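Local coordinates for protein glycosyl transferase (Staphylococcus aureus, PDB 5TZJ) that is a glycosyltransferase with a family 2 region, and holds uridine-diphosphate-N-acetylglucosamine in a pocket, at residues 172-177 against 212-217. Sequence-based numbering, arbitrary orientation.
With UD1 (uridine-diphosphate-N-acetylglucosamine), chain C.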
ATOM      1  N   GLU A 172       1.681 -15.692   0.427  1.00 44.14           N
ATOM      2  CA  GLU A 172       2.937 -16.073   1.123  1.00 47.99           C
ATOM      3  C   GLU A 172       3.942 -14.913   1.215  1.00 47.69           C
ATOM      4  O   GLU A 172       5.138 -15.078   0.986  1.00 48.90           O
ATOM      5  CB  GLU A 172       3.589 -17.289   0.464  1.00 53.38           C
ATOM      6  CG  GLU A 172       3.122 -18.601   1.055  1.00 63.41           C
ATOM      7  CD  GLU A 172       3.699 -19.817   0.362  1.00 70.21           C
ATOM      8  OE1 GLU A 172       3.108 -20.920   0.484  1.00 75.05           O
ATOM      9  OE2 GLU A 172       4.753 -19.670  -0.298  1.00 69.45           O
ATOM     10  N   LEU A 173       3.461 -13.729   1.570  1.00 45.51           N
ATOM     11  CA  LEU A 173       4.303 -12.538   1.601  1.00 42.64           C
ATOM     12  C   LEU A 173       3.865 -11.713   2.801  1.00 44.06           C
ATOM     13  O   LEU A 173       2.683 -11.327   2.912  1.00 37.67           O
ATOM     14  CB  LEU A 173       4.174 -11.763   0.283  1.00 37.84           C
ATOM     15  CG  LEU A 173       4.792 -10.396   0.303  1.00 42.33           C
ATOM     16  CD1 LEU A 173       6.313 -10.554   0.341  1.00 45.97           C
ATOM     17  CD2 LEU A 173       4.300  -9.621  -0.930  1.00 38.63           C
ATOM     18  N   LYS A 174       4.809 -11.478   3.720  1.00 48.39           N
ATOM     19  CA  LYS A 174       4.442 -10.875   4.998  1.00 52.61           C
ATOM     20  C   LYS A 174       3.901  -9.454   4.824  1.00 49.29           C
ATOM     21  O   LYS A 174       2.980  -9.050   5.550  1.00 46.70           O
ATOM     22  CB  LYS A 174       5.627 -10.888   5.970  1.00 58.59           C
ATOM     23  CG  LYS A 174       6.193 -12.278   6.280  1.00 63.10           C
ATOM     24  CD  LYS A 174       5.485 -12.943   7.442  1.00 63.99           C
ATOM     25  CE  LYS A 174       6.037 -14.330   7.685  1.00 68.34           C
ATOM     26  NZ  LYS A 174       5.416 -14.968   8.885  1.00 73.61           N
ATOM     27  N   SER A 175       4.440  -8.689   3.867  1.00 45.31           N
ATOM     28  CA  SER A 175       4.066  -7.279   3.701  1.00 45.54           C
ATOM     29  C   SER A 175       4.467  -6.781   2.304  1.00 45.00           C
ATOM     30  O   SER A 175       5.193  -7.450   1.557  1.00 46.77           O
ATOM     31  CB  SER A 175       4.707  -6.392   4.790  1.00 49.27           C
ATOM     32  OG  SER A 175       6.144  -6.366   4.695  1.00 49.82           O
ATOM     33  N   ALA A 176       4.017  -5.561   1.985  1.00 37.91           N
ATOM     34  CA  ALA A 176       4.055  -4.934   0.665  1.00 40.27           C
ATOM     35  C   ALA A 176       3.127  -5.609  -0.348  1.00 37.27           C
ATOM     36  O   ALA A 176       2.999  -5.111  -1.475  1.00 36.26           O
ATOM     37  CB  ALA A 176       5.476  -4.853   0.082  1.00 43.46           C
ATOM     38  N   GLU A 177       2.430  -6.681   0.040  1.00 35.09           N
ATOM     39  CA  GLU A 177       1.451  -7.344  -0.826  1.00 36.37           C
ATOM     40  C   GLU A 177       0.317  -6.390  -1.221  1.00 33.20           C
ATOM     41  O   GLU A 177      -0.244  -6.493  -2.320  1.00 36.39           O
ATOM     42  CB  GLU A 177       0.947  -8.637  -0.112  1.00 35.19           C
ATOM     43  CG  GLU A 177      -0.223  -8.524   0.912  1.00 39.25           C
ATOM     44  CD  GLU A 177      -0.061  -7.486   2.084  1.00 46.62           C
ATOM     45  OE1 GLU A 177      -1.101  -6.993   2.593  1.00 45.28           O
ATOM     46  OE2 GLU A 177       1.064  -7.151   2.519  1.00 52.27           O
ATOM     47  N   SER A 212       3.537  -5.460   8.778  1.00 49.22           N
ATOM     48  CA  SER A 212       4.401  -4.524   8.067  1.00 52.97           C
ATOM     49  C   SER A 212       5.742  -4.278   8.773  1.00 55.57           C
ATOM     50  O   SER A 212       6.555  -3.521   8.236  1.00 58.47           O
ATOM     51  CB  SER A 212       3.660  -3.212   7.816  1.00 52.69           C
ATOM     52  OG  SER A 212       3.198  -2.652   9.018  1.00 57.67           O
ATOM     53  N   SER A 213       6.028  -4.935   9.902  1.00 55.69           N
ATOM     54  CA  SER A 213       7.361  -4.935  10.496  1.00 58.86           C
ATOM     55  C   SER A 213       8.021  -6.320  10.513  1.00 60.95           C
ATOM     56  O   SER A 213       9.113  -6.469  11.079  1.00 63.00           O
ATOM     57  CB  SER A 213       7.306  -4.350  11.916  1.00 63.29           C
ATOM     58  OG  SER A 213       6.906  -5.312  12.883  1.00 66.19           O
ATOM     59  N   ALA A 214       7.403  -7.336   9.903  1.00 58.31           N
ATOM     60  CA  ALA A 214       7.970  -8.683   9.848  1.00 58.50           C
ATOM     61  C   ALA A 214       9.042  -8.774   8.753  1.00 55.82           C
ATOM     62  O   ALA A 214       9.090  -7.955   7.836  1.00 53.85           O
ATOM     63  CB  ALA A 214       6.863  -9.717   9.603  1.00 57.90           C
ATOM     64  N   TYR A 215       9.915  -9.781   8.846  1.00 56.16           N
ATOM     65  CA  TYR A 215      11.000  -9.864   7.871  1.00 57.62           C
ATOM     66  C   TYR A 215      10.477 -10.335   6.517  1.00 58.27           C
ATOM     67  O   TYR A 215       9.712 -11.300   6.433  1.00 61.25           O
ATOM     68  CB  TYR A 215      12.117 -10.797   8.340  1.00 59.34           C
ATOM     69  CG  TYR A 215      13.232 -10.968   7.301  1.00 58.48           C
ATOM     70  CD1 TYR A 215      14.175  -9.964   7.087  1.00 57.31           C
ATOM     71  CD2 TYR A 215      13.331 -12.134   6.530  1.00 56.19           C
ATOM     72  CE1 TYR A 215      15.178 -10.112   6.136  1.00 56.33           C
ATOM     73  CE2 TYR A 215      14.342 -12.292   5.571  1.00 52.55           C
ATOM     74  CZ  TYR A 215      15.252 -11.275   5.380  1.00 55.63           C
ATOM     75  OH  TYR A 215      16.254 -11.417   4.444  1.00 59.60           O
ATOM     76  N   VAL A 216      10.866  -9.626   5.460  1.00 54.82           N
ATOM     77  CA  VAL A 216      10.735 -10.081   4.080  1.00 50.39           C
ATOM     78  C   VAL A 216      12.073  -9.814   3.401  1.00 47.38           C
ATOM     79  O   VAL A 216      12.625  -8.715   3.523  1.00 47.90           O
ATOM     80  CB  VAL A 216       9.580  -9.374   3.345  1.00 52.99           C
ATOM     81  CG1 VAL A 216       9.653  -7.884   3.563  1.00 56.38           C
ATOM     82  CG2 VAL A 216       9.627  -9.667   1.866  1.00 50.38           C
ATOM     83  N   SER A 217      12.607 -10.822   2.716  1.00 39.84           N
ATOM     84  CA  SER A 217      13.912 -10.667   2.103  1.00 42.59           C
ATOM     85  C   SER A 217      13.895  -9.524   1.089  1.00 39.48           C
ATOM     86  O   SER A 217      12.840  -9.166   0.546  1.00 34.80           O
ATOM     87  CB  SER A 217      14.335 -11.956   1.402  1.00 44.09           C
ATOM     88  OG  SER A 217      13.495 -12.127   0.275  1.00 37.91           O
TER
HETATM   89  C1' UD1 C 401      -0.467  -3.002   7.673  1.00 53.83           C
HETATM   90  C2' UD1 C 401      -1.605  -2.744   6.693  1.00 53.20           C
HETATM   91  C3' UD1 C 401      -2.213  -4.072   6.388  1.00 49.49           C
HETATM   92  C4' UD1 C 401      -1.229  -4.799   5.541  1.00 45.50           C
HETATM   93  C5' UD1 C 401      -0.044  -5.177   6.432  1.00 47.92           C
HETATM   94  C6' UD1 C 401       1.013  -5.886   5.638  1.00 46.01           C
HETATM   95  C7' UD1 C 401      -2.414  -0.390   7.021  1.00 51.57           C
HETATM   96  C8' UD1 C 401      -1.218   0.089   6.218  1.00 52.02           C
HETATM   97  N2' UD1 C 401      -2.597  -1.797   7.273  1.00 51.45           N
HETATM   98  O1' UD1 C 401      -1.053  -3.474   8.830  1.00 51.77           O
HETATM   99  O3' UD1 C 401      -3.526  -3.953   5.770  1.00 47.84           O
HETATM  100  O4' UD1 C 401      -1.833  -5.944   4.972  1.00 46.38           O
HETATM  101  O5' UD1 C 401       0.536  -3.956   7.058  1.00 53.01           O
HETATM  102  O6' UD1 C 401       1.206  -5.227   4.410  1.00 43.70           O
HETATM  103  O7' UD1 C 401      -3.193   0.373   7.469  1.00 53.41           O
HETATM  104  N1  UD1 C 401      -2.941 -11.728   9.086  1.00 32.82           N
HETATM  105  C2  UD1 C 401      -3.283 -13.018   8.423  1.00 30.65           C
HETATM  106  N3  UD1 C 401      -2.268 -14.113   8.320  1.00 27.32           N
HETATM  107  C4  UD1 C 401      -0.935 -13.886   8.870  1.00 31.60           C
HETATM  108  C5  UD1 C 401      -0.588 -12.576   9.512  1.00 33.91           C
HETATM  109  C6  UD1 C 401      -1.604 -11.502   9.609  1.00 35.71           C
HETATM  110  O2  UD1 C 401      -4.360 -13.175   7.988  1.00 30.50           O
HETATM  111  O4  UD1 C 401      -0.129 -14.755   8.790  1.00 28.67           O
HETATM  112  C1B UD1 C 401      -3.931 -10.681   9.112  1.00 34.79           C
HETATM  113  C2B UD1 C 401      -4.080  -9.920  10.541  1.00 33.95           C
HETATM  114  O2' UD1 C 401      -4.953 -10.727  11.427  1.00 31.68           O
HETATM  115  C3B UD1 C 401      -4.563  -8.720  10.221  1.00 30.75           C
HETATM  116  C4B UD1 C 401      -4.020  -8.407   8.811  1.00 34.18           C
HETATM  117  O4B UD1 C 401      -3.536  -9.753   8.242  1.00 33.51           O
HETATM  118  O3B UD1 C 401      -6.063  -8.746  10.077  1.00 30.57           O
HETATM  119  C5B UD1 C 401      -2.912  -7.510   8.782  1.00 36.94           C
HETATM  120  O5B UD1 C 401      -1.857  -8.038   9.540  1.00 36.07           O
HETATM  121  PA  UD1 C 401      -1.205  -7.039  10.680  1.00 42.78           P
HETATM  122  O1A UD1 C 401      -0.311  -7.823  11.605  1.00 41.20           O
HETATM  123  O2A UD1 C 401      -2.313  -6.329  11.438  1.00 42.52           O
HETATM  124  O3A UD1 C 401      -0.354  -5.927   9.775  1.00 48.33           O
HETATM  125  PB  UD1 C 401      -0.236  -4.294  10.011  1.00 48.63           P
HETATM  126  O1B UD1 C 401      -0.778  -3.825  11.343  1.00 48.78           O
HETATM  127  O2B UD1 C 401       1.275  -4.123   9.991  1.00 47.96           O
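S175 meets the 212-217 loop with its CB, 3.8 Å from S212 CA, while its OG, turned between the backbone N and the carbonyl carbon (chi1 65°), approaches V216 CG1 at 4.0 Å. V216 spreads its two methyls over two neighbours: CG1 serves S175, and CG2 meets L173 CD1 at 3.8 Å, the side chains crossing at a slant. K174 points its CB at A214 CB (4.0 Å), and its CG lies 3.7 Å from Y215 O; the bend at chi2 (-88°) keeps CD beside A214 CB, and the extended outer chain leads NZ away. No hydrogen bond joins the two segments; the direct contacts between them are van der Waals, with L173 also resting on V224 of helix 218-233.

Polar recognition is directed at the ligand instead. S212 grips UD1 O2B, an oxygen on the PB phosphate, twice: through its N at an N-H...O angle of 164° and through its OG at 2.6 Å. From the other segment E177 spreads its carboxylate over two sugar hydroxyls, OE1 accepting from UD1 O4' (2.7 Å) and OE2 from UD1 O6' (2.7 Å). R75 forms a salt bridge with E177 OE1 and also binds UD1, which probably helps fix the carboxylate's rotation. The two loops thus line adjoining sides of the pocket that holds uridine-diphosphate-N-acetylglucosamine in this family 2 glycosyltransferase, one contacting the sugar and the other chiefly the diphosphate.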